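Local coordinates for AT-rich interactive domain-containing protein 4 (Arabidopsis thaliana, PDB 6LQF), which binds DNA and a methylated histone H3 tail through its ARID-PHD cassette, and probably regulates transcription, at residues A[85-90]-A[110-115]; A[155-160]-A[166-171]. All coordinates share one frame; numbering follows the deposited sequence.

Contact 1: A[85-90]-A[110-115]. With nucleotides of chain D.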
loop_
_atom_site.group_PDB
_atom_site.type_symbol
_atom_site.label_atom_id
_atom_site.label_comp_id
_atom_site.label_asym_id
_atom_site.label_seq_id
_atom_site.Cartn_x
_atom_site.Cartn_y
_atom_site.Cartn_z
ATOM N N ILE A 85 -8.557 0.206 3.437
ATOM C CA ILE A 85 -7.655 -0.563 2.547
ATOM C C ILE A 85 -8.140 -2.010 2.597
ATOM O O ILE A 85 -8.465 -2.510 3.675
ATOM C CB ILE A 85 -6.189 -0.422 3.010
ATOM C CG1 ILE A 85 -5.708 0.995 2.713
ATOM C CG2 ILE A 85 -5.254 -1.492 2.372
ATOM C CD1 ILE A 85 -4.419 1.367 3.467
ATOM N N ASN A 86 -8.226 -2.682 1.457
ATOM C CA ASN A 86 -8.500 -4.105 1.433
ATOM C C ASN A 86 -7.171 -4.824 1.561
ATOM O O ASN A 86 -6.430 -4.996 0.601
ATOM C CB ASN A 86 -9.217 -4.490 0.136
ATOM C CG ASN A 86 -9.593 -5.958 0.054
ATOM O OD1 ASN A 86 -9.191 -6.744 0.917
ATOM N ND2 ASN A 86 -10.364 -6.362 -0.980
ATOM N N TRP A 87 -6.861 -5.253 2.795
ATOM C CA TRP A 87 -5.536 -5.807 3.092
ATOM C C TRP A 87 -5.379 -7.188 2.466
ATOM O O TRP A 87 -4.417 -7.441 1.756
ATOM C CB TRP A 87 -5.341 -5.871 4.628
ATOM C CG TRP A 87 -5.257 -4.501 5.225
ATOM C CD1 TRP A 87 -6.308 -3.712 5.598
ATOM C CD2 TRP A 87 -4.079 -3.745 5.469
ATOM N NE1 TRP A 87 -5.858 -2.474 6.047
ATOM C CE2 TRP A 87 -4.473 -2.498 6.006
ATOM C CE3 TRP A 87 -2.704 -4.016 5.318
ATOM C CZ2 TRP A 87 -3.533 -1.521 6.355
ATOM C CZ3 TRP A 87 -1.776 -3.062 5.712
ATOM C CH2 TRP A 87 -2.211 -1.815 6.223
ATOM N N LYS A 88 -6.320 -8.092 2.713
ATOM C CA LYS A 88 -6.219 -9.407 2.073
ATOM C C LYS A 88 -6.296 -9.374 0.555
ATOM O O LYS A 88 -5.522 -10.052 -0.175
ATOM C CB LYS A 88 -7.289 -10.335 2.639
ATOM C CG LYS A 88 -7.245 -11.725 2.050
ATOM C CD LYS A 88 -7.932 -12.723 3.022
ATOM C CE LYS A 88 -7.919 -14.179 2.541
ATOM N NZ LYS A 88 -6.566 -14.869 2.505
ATOM N N GLY A 89 -7.227 -8.571 0.048
ATOM C CA GLY A 89 -7.539 -8.589 -1.372
ATOM C C GLY A 89 -6.745 -7.681 -2.279
ATOM O O GLY A 89 -6.665 -7.956 -3.489
ATOM N N GLN A 90 -6.182 -6.593 -1.777
ATOM C CA GLN A 90 -5.436 -5.661 -2.620
ATOM C C GLN A 90 -4.009 -5.425 -2.135
ATOM O O GLN A 90 -3.176 -5.017 -2.932
ATOM C CB GLN A 90 -6.143 -4.296 -2.696
ATOM C CG GLN A 90 -7.384 -4.344 -3.548
ATOM C CD GLN A 90 -8.068 -2.979 -3.609
ATOM O OE1 GLN A 90 -7.376 -1.946 -3.776
ATOM N NE2 GLN A 90 -9.405 -2.969 -3.492
ATOM N N THR A 110 -2.752 -9.702 10.374
ATOM C CA THR A 110 -1.316 -9.941 10.416
ATOM C C THR A 110 -0.536 -8.831 9.706
ATOM O O THR A 110 0.473 -8.310 10.232
ATOM C CB THR A 110 -1.009 -11.302 9.814
ATOM O OG1 THR A 110 -1.628 -12.312 10.630
ATOM C CG2 THR A 110 0.484 -11.538 9.832
ATOM N N LEU A 111 -1.010 -8.430 8.513
ATOM C CA LEU A 111 -0.302 -7.388 7.777
ATOM C C LEU A 111 -0.346 -6.043 8.506
ATOM O O LEU A 111 0.630 -5.297 8.492
ATOM C CB LEU A 111 -0.887 -7.228 6.366
ATOM C CG LEU A 111 -0.557 -8.358 5.425
ATOM C CD1 LEU A 111 -1.253 -8.120 4.113
ATOM C CD2 LEU A 111 0.952 -8.441 5.169
ATOM N N LYS A 112 -1.486 -5.723 9.130
ATOM C CA LYS A 112 -1.564 -4.491 9.892
ATOM C C LYS A 112 -0.582 -4.507 11.068
ATOM O O LYS A 112 0.078 -3.497 11.306
ATOM C CB LYS A 112 -3.011 -4.265 10.385
ATOM C CG LYS A 112 -3.912 -3.892 9.206
ATOM C CD LYS A 112 -5.400 -3.990 9.594
ATOM C CE LYS A 112 -5.760 -2.783 10.334
ATOM N NZ LYS A 112 -7.237 -2.836 10.760
ATOM N N ARG A 113 -0.424 -5.663 11.749
ATOM C CA ARG A 113 0.522 -5.771 12.859
ATOM C C ARG A 113 1.960 -5.627 12.345
ATOM O O ARG A 113 2.788 -4.938 12.942
ATOM C CB ARG A 113 0.310 -7.096 13.576
ATOM C CG ARG A 113 -0.946 -7.188 14.419
ATOM C CD ARG A 113 -0.942 -8.384 15.393
ATOM N NE ARG A 113 -0.734 -9.667 14.719
ATOM C CZ ARG A 113 0.458 -10.235 14.549
ATOM N NH1 ARG A 113 1.548 -9.624 14.982
ATOM N NH2 ARG A 113 0.567 -11.398 13.932
ATOM N N HIS A 114 2.265 -6.241 11.200
ATOM C CA HIS A 114 3.630 -6.119 10.681
ATOM C C HIS A 114 3.891 -4.686 10.227
ATOM O O HIS A 114 5.028 -4.203 10.349
ATOM C CB HIS A 114 3.860 -7.034 9.484
ATOM C CG HIS A 114 3.969 -8.500 9.816
ATOM N ND1 HIS A 114 4.758 -8.977 10.836
ATOM C CD2 HIS A 114 3.456 -9.592 9.187
ATOM C CE1 HIS A 114 4.705 -10.298 10.847
ATOM N NE2 HIS A 114 3.925 -10.699 9.857
ATOM N N TYR A 115 2.845 -4.004 9.689
ATOM C CA TYR A 115 3.069 -2.649 9.253
ATOM C C TYR A 115 3.365 -1.778 10.473
ATOM O O TYR A 115 4.300 -0.967 10.463
ATOM C CB TYR A 115 1.836 -2.117 8.505
ATOM C CG TYR A 115 2.118 -0.856 7.720
ATOM C CD1 TYR A 115 2.135 0.414 8.336
ATOM C CD2 TYR A 115 2.349 -0.916 6.365
ATOM C CE1 TYR A 115 2.379 1.570 7.610
ATOM C CE2 TYR A 115 2.580 0.223 5.657
ATOM C CZ TYR A 115 2.596 1.453 6.269
ATOM O OH TYR A 115 2.851 2.578 5.508
ATOM P P DG D 5 -9.243 -7.054 5.176
ATOM O OP1 DG D 5 -8.931 -5.728 4.638
ATOM O OP2 DG D 5 -8.270 -8.184 4.902
ATOM O "O5'" DG D 5 -9.447 -6.913 6.721
ATOM C "C5'" DG D 5 -10.261 -5.833 7.189
ATOM C "C4'" DG D 5 -10.588 -6.029 8.668
ATOM O "O4'" DG D 5 -11.513 -7.141 8.809
ATOM C "C3'" DG D 5 -9.404 -6.324 9.556
ATOM O "O3'" DG D 5 -9.641 -5.690 10.862
ATOM C "C2'" DG D 5 -9.454 -7.841 9.651
ATOM C "C1'" DG D 5 -10.954 -8.115 9.672
ATOM N N9 DG D 5 -11.328 -9.430 9.150
ATOM C C8 DG D 5 -10.970 -9.971 7.954
ATOM N N7 DG D 5 -11.402 -11.196 7.780
ATOM C C5 DG D 5 -12.119 -11.446 8.948
ATOM C C6 DG D 5 -12.854 -12.584 9.343
ATOM O O6 DG D 5 -12.999 -13.653 8.719
ATOM N N1 DG D 5 -13.397 -12.450 10.640
ATOM C C2 DG D 5 -13.332 -11.305 11.372
ATOM N N2 DG D 5 -13.907 -11.324 12.580
ATOM N N3 DG D 5 -12.666 -10.226 10.996
ATOM C C4 DG D 5 -12.105 -10.360 9.762
ATOM P P DA D 4 -12.108 -9.939 -0.416
ATOM O OP1 DA D 4 -11.377 -8.924 -1.244
ATOM O OP2 DA D 4 -11.686 -11.370 -0.493
ATOM O "O5'" DA D 4 -11.944 -9.498 1.123
ATOM C "C5'" DA D 4 -12.336 -8.167 1.493
ATOM C "C4'" DA D 4 -12.293 -7.992 2.985
ATOM O "O4'" DA D 4 -13.296 -8.865 3.587
ATOM C "C3'" DA D 4 -10.934 -8.350 3.609
ATOM O "O3'" DA D 4 -10.702 -7.402 4.627
ATOM C "C2'" DA D 4 -11.240 -9.701 4.224
ATOM C "C1'" DA D 4 -12.680 -9.474 4.705
ATOM N N9 DA D 4 -13.413 -10.673 5.009
ATOM C C8 DA D 4 -13.493 -11.837 4.305
ATOM N N7 DA D 4 -14.278 -12.746 4.886
ATOM C C5 DA D 4 -14.720 -12.115 6.020
ATOM C C6 DA D 4 -15.581 -12.529 7.079
ATOM N N6 DA D 4 -16.120 -13.754 7.161
ATOM N N1 DA D 4 -15.784 -11.674 8.076
ATOM C C2 DA D 4 -15.264 -10.448 8.012
ATOM N N3 DA D 4 -14.466 -9.934 7.062
ATOM C C4 DA D 4 -14.246 -10.830 6.091
ATOM P P DA D 6 -8.730 -5.947 12.126
ATOM O OP1 DA D 6 -8.704 -4.734 12.848
ATOM O OP2 DA D 6 -7.497 -6.537 11.743
ATOM O "O5'" DA D 6 -9.536 -7.052 12.908
ATOM C "C5'" DA D 6 -10.815 -6.797 13.467
ATOM C "C4'" DA D 6 -11.121 -7.772 14.580
ATOM O "O4'" DA D 6 -11.432 -9.075 14.055
ATOM C "C3'" DA D 6 -10.002 -7.984 15.592
ATOM O "O3'" DA D 6 -10.637 -8.120 16.862
ATOM C "C2'" DA D 6 -9.347 -9.254 15.094
ATOM C "C1'" DA D 6 -10.492 -10.040 14.502
ATOM N N9 DA D 6 -10.156 -10.886 13.360
ATOM C C8 DA D 6 -9.426 -10.509 12.266
ATOM N N7 DA D 6 -9.357 -11.423 11.336
ATOM C C5 DA D 6 -10.049 -12.495 11.871
ATOM C C6 DA D 6 -10.324 -13.777 11.385
ATOM N N6 DA D 6 -9.911 -14.226 10.207
ATOM N N1 DA D 6 -11.063 -14.595 12.158
ATOM C C2 DA D 6 -11.485 -14.144 13.336
ATOM N N3 DA D 6 -11.291 -12.967 13.904
ATOM C C4 DA D 6 -10.553 -12.176 13.115
#
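The indole of Trp-87 lies against the side chains of Leu-111 and Lys-112, which reach it from successive positions of helix 107-118. Lys-112 crosses the indole at about a right angle, its CG poised over the middle of one face: that carbon is 3.6 Å from the centroid of the six-membered ring and 14° off the ring normal, a CH-pi contact. Ile-85 CG2 sits over the opposite face, nearer the rim, so the ring is sandwiched between aliphatic groups. Leu-111 comes in obliquely, its CB 3.8 Å from Trp-87 CE3. Trp-87 NE1 is hydrogen-bonded to Gly-82 O, which with the packing on both faces holds the indole in its rotation. Beyond the ring the lysine chain turns at CG-CD (chi3 80°), and its NZ is hydrogen-bonded to Asn-83 OD1 and also reaches OP1 of DA6 of chain D at 3.2 Å.

The phosphate of DG5 of chain D is gripped by backbone amides: Trp-87 N reaches OP1 at 2.8 Å, and Lys-88 N reaches OP2 at 2.9 Å. OP1 also lies at the indole edge, 3.4 Å from Trp-87 CD1. One residue earlier, Asn-86 ND2 donates almost straight (170°) to OP1 of DA4 of chain D, while its OD1 accepts from Gly-89 N at 2.8 Å, with the donor well above the carbonyl plane. Asn-86 is thus the N-cap of helix 87-91, and this helix start, braced against helix 107-118, forms a phosphate-binding site on the DNA-contacting surface of the ARID domain.

Contact 2: A[155-160]-A[166-171]. With ZN (zinc ion), chain G.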
loop_
_atom_site.group_PDB
_atom_site.type_symbol
_atom_site.label_atom_id
_atom_site.label_comp_id
_atom_site.label_asym_id
_atom_site.label_seq_id
_atom_site.Cartn_x
_atom_site.Cartn_y
_atom_site.Cartn_z
ATOM N N ALA A 155 -10.362 8.740 -8.584
ATOM C CA ALA A 155 -11.677 9.379 -8.635
ATOM C C ALA A 155 -12.549 8.943 -7.471
ATOM O O ALA A 155 -12.549 7.772 -7.075
ATOM C CB ALA A 155 -12.375 9.043 -9.952
ATOM N N HIS A 156 -13.327 9.851 -6.897
ATOM C CA HIS A 156 -14.403 9.371 -6.058
ATOM C C HIS A 156 -15.382 8.546 -6.857
ATOM O O HIS A 156 -15.873 9.000 -7.912
ATOM C CB HIS A 156 -15.255 10.526 -5.496
ATOM C CG HIS A 156 -14.532 11.414 -4.548
ATOM N ND1 HIS A 156 -14.217 12.721 -4.847
ATOM C CD2 HIS A 156 -13.982 11.172 -3.318
ATOM C CE1 HIS A 156 -13.626 13.289 -3.804
ATOM N NE2 HIS A 156 -13.428 12.352 -2.884
ATOM N N PHE A 157 -15.798 7.418 -6.329
ATOM C CA PHE A 157 -16.794 6.599 -6.999
ATOM C C PHE A 157 -18.067 7.397 -7.234
ATOM O O PHE A 157 -18.681 7.300 -8.317
ATOM C CB PHE A 157 -17.069 5.359 -6.148
ATOM C CG PHE A 157 -17.870 4.319 -6.849
ATOM C CD1 PHE A 157 -17.320 3.622 -7.907
ATOM C CD2 PHE A 157 -19.149 3.996 -6.414
ATOM C CE1 PHE A 157 -18.062 2.636 -8.571
ATOM C CE2 PHE A 157 -19.901 3.014 -7.072
ATOM C CZ PHE A 157 -19.346 2.337 -8.148
ATOM N N GLY A 158 -18.405 8.212 -6.227
ATOM C CA GLY A 158 -19.613 9.059 -6.246
ATOM C C GLY A 158 -19.570 10.159 -7.266
ATOM O O GLY A 158 -20.631 10.726 -7.614
ATOM N N CYS A 159 -18.398 10.499 -7.775
ATOM C CA CYS A 159 -18.319 11.586 -8.774
ATOM C C CYS A 159 -18.481 11.055 -10.205
ATOM O O CYS A 159 -18.496 11.822 -11.164
ATOM C CB CYS A 159 -17.000 12.371 -8.655
ATOM S SG CYS A 159 -16.912 13.535 -7.238
ATOM N N ASP A 160 -18.590 9.743 -10.349
ATOM C CA ASP A 160 -18.750 9.152 -11.669
ATOM C C ASP A 160 -20.242 8.788 -11.799
ATOM O O ASP A 160 -20.707 7.852 -11.181
ATOM C CB ASP A 160 -17.819 7.930 -11.836
ATOM C CG ASP A 160 -17.820 7.409 -13.237
ATOM O OD1 ASP A 160 -18.775 7.710 -14.017
ATOM O OD2 ASP A 160 -16.861 6.690 -13.591
ATOM N N GLY A 166 -20.407 -0.754 -11.873
ATOM C CA GLY A 166 -20.809 -1.753 -10.903
ATOM C C GLY A 166 -21.029 -1.132 -9.532
ATOM O O GLY A 166 -20.910 0.070 -9.377
ATOM N N ALA A 167 -21.366 -1.954 -8.541
ATOM C CA ALA A 167 -21.376 -1.482 -7.155
ATOM C C ALA A 167 -19.941 -1.287 -6.710
ATOM O O ALA A 167 -19.049 -1.972 -7.200
ATOM C CB ALA A 167 -22.072 -2.469 -6.233
ATOM N N PHE A 168 -19.714 -0.386 -5.767
ATOM C CA PHE A 168 -18.349 -0.144 -5.330
ATOM C C PHE A 168 -17.694 -1.420 -4.814
ATOM O O PHE A 168 -16.514 -1.664 -5.077
ATOM C CB PHE A 168 -18.303 0.931 -4.252
ATOM C CG PHE A 168 -16.925 1.146 -3.703
ATOM C CD1 PHE A 168 -15.988 1.834 -4.470
ATOM C CD2 PHE A 168 -16.573 0.698 -2.436
ATOM C CE1 PHE A 168 -14.692 2.058 -4.008
ATOM C CE2 PHE A 168 -15.271 0.862 -1.970
ATOM C CZ PHE A 168 -14.320 1.584 -2.750
ATOM N N LYS A 169 -18.460 -2.257 -4.122
ATOM C CA LYS A 169 -17.887 -3.454 -3.525
ATOM C C LYS A 169 -17.347 -4.407 -4.611
ATOM O O LYS A 169 -16.430 -5.206 -4.327
ATOM C CB LYS A 169 -18.940 -4.143 -2.638
ATOM C CG LYS A 169 -20.066 -4.785 -3.423
ATOM C CD LYS A 169 -20.999 -5.505 -2.462
ATOM C CE LYS A 169 -22.261 -5.990 -3.145
ATOM N NZ LYS A 169 -23.274 -6.353 -2.114
ATOM N N ASP A 170 -17.871 -4.295 -5.836
ATOM C CA ASP A 170 -17.382 -5.170 -6.890
ATOM C C ASP A 170 -16.104 -4.666 -7.547
ATOM O O ASP A 170 -15.430 -5.444 -8.202
ATOM C CB ASP A 170 -18.469 -5.386 -7.927
ATOM C CG ASP A 170 -19.558 -6.299 -7.418
ATOM O OD1 ASP A 170 -19.247 -7.259 -6.670
ATOM O OD2 ASP A 170 -20.722 -6.060 -7.765
ATOM N N TYR A 171 -15.757 -3.408 -7.315
ATOM C CA TYR A 171 -14.442 -2.874 -7.659
ATOM C C TYR A 171 -13.442 -3.184 -6.539
ATOM O O TYR A 171 -12.285 -3.485 -6.832
ATOM C CB TYR A 171 -14.511 -1.361 -7.862
ATOM C CG TYR A 171 -15.340 -1.009 -9.064
ATOM C CD1 TYR A 171 -14.779 -0.980 -10.325
ATOM C CD2 TYR A 171 -16.703 -0.754 -8.929
ATOM C CE1 TYR A 171 -15.570 -0.682 -11.463
ATOM C CE2 TYR A 171 -17.470 -0.458 -10.048
ATOM C CZ TYR A 171 -16.891 -0.438 -11.303
ATOM O OH TYR A 171 -17.603 -0.162 -12.470
HETATM ZN ZN ZN G . -14.731 13.733 -6.604
#
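Phe-157 projects from the short 3-10 turn 157-159 against helix 168-172 and the loop before it, where Gly-166 O, Phe-168 and Tyr-171 surround its ring. With CG anti to the backbone N (chi1 -169°), the side chain extends toward that helix. Its CB already comes within 4.1 Å of Phe-168 CD1, and CG approaches the same carbon a little more closely. Along one side of the ring, CD2 meets Phe-168 CB at 3.8 Å, and CE2 continues to Phe-168 N. The Phe-168 CB methylene lies over the face of Phe-157, displaced toward the rim, in a CH-pi contact, and the edge of the Phe-168 ring is turned to the same ring in a T-shaped pair with planes at 64°. Along the other side, CD1 also lies near Phe-168 CD1, at 4.1 Å, before CE1 touches Tyr-171 CE2 at 3.5 Å; the Phe-157 and Tyr-171 rings meet obliquely, their planes 58° apart. At the tip, the ring edge at CZ faces Gly-166 O, which lies 3.0 Å from CZ and in the ring plane.

The turn bearing Phe-157 belongs to the cross-braced zinc core of the PHD finger: His-156, just before the turn, and Cys-159, at its end, bind one zinc ion through ND1 and SG, at 2.1 and 2.3 Å, with Cys-134 and Cys-137 completing the site. An alanine in place of Phe-157 would probably open a gap between this turn and helix 168-172, leaving the Phe-168 edge without its aromatic face and Tyr-171 without its ring neighbour. Tyr-171 is held at its far end as well, its OH accepting from Gly-166 N in a nearly straight bond. Its backbone hydrogen-bonds to the bound peptide, against which Phe-168 also packs.

In the fold
From the N terminus the chain passes through helices 26-39 and 66-74 before reaching contact 1, which closes a loop of 19 residues and joins helix 87-91 to helix 107-118 within the ARID domain. Helix 120-124 follows, and the chain then enters the PHD finger, where contact 2 closes a loop of only five residues between strand 154-156 with its following turn and helix 168-172. The two contacts follow in series, neither nested nor crossed, with centres about 21 Å apart. The domains nevertheless meet: Asn-86 and Gln-90 of contact 1 hydrogen-bond to Ala-172 O, at the end of helix 168-172, which takes part in contact 2.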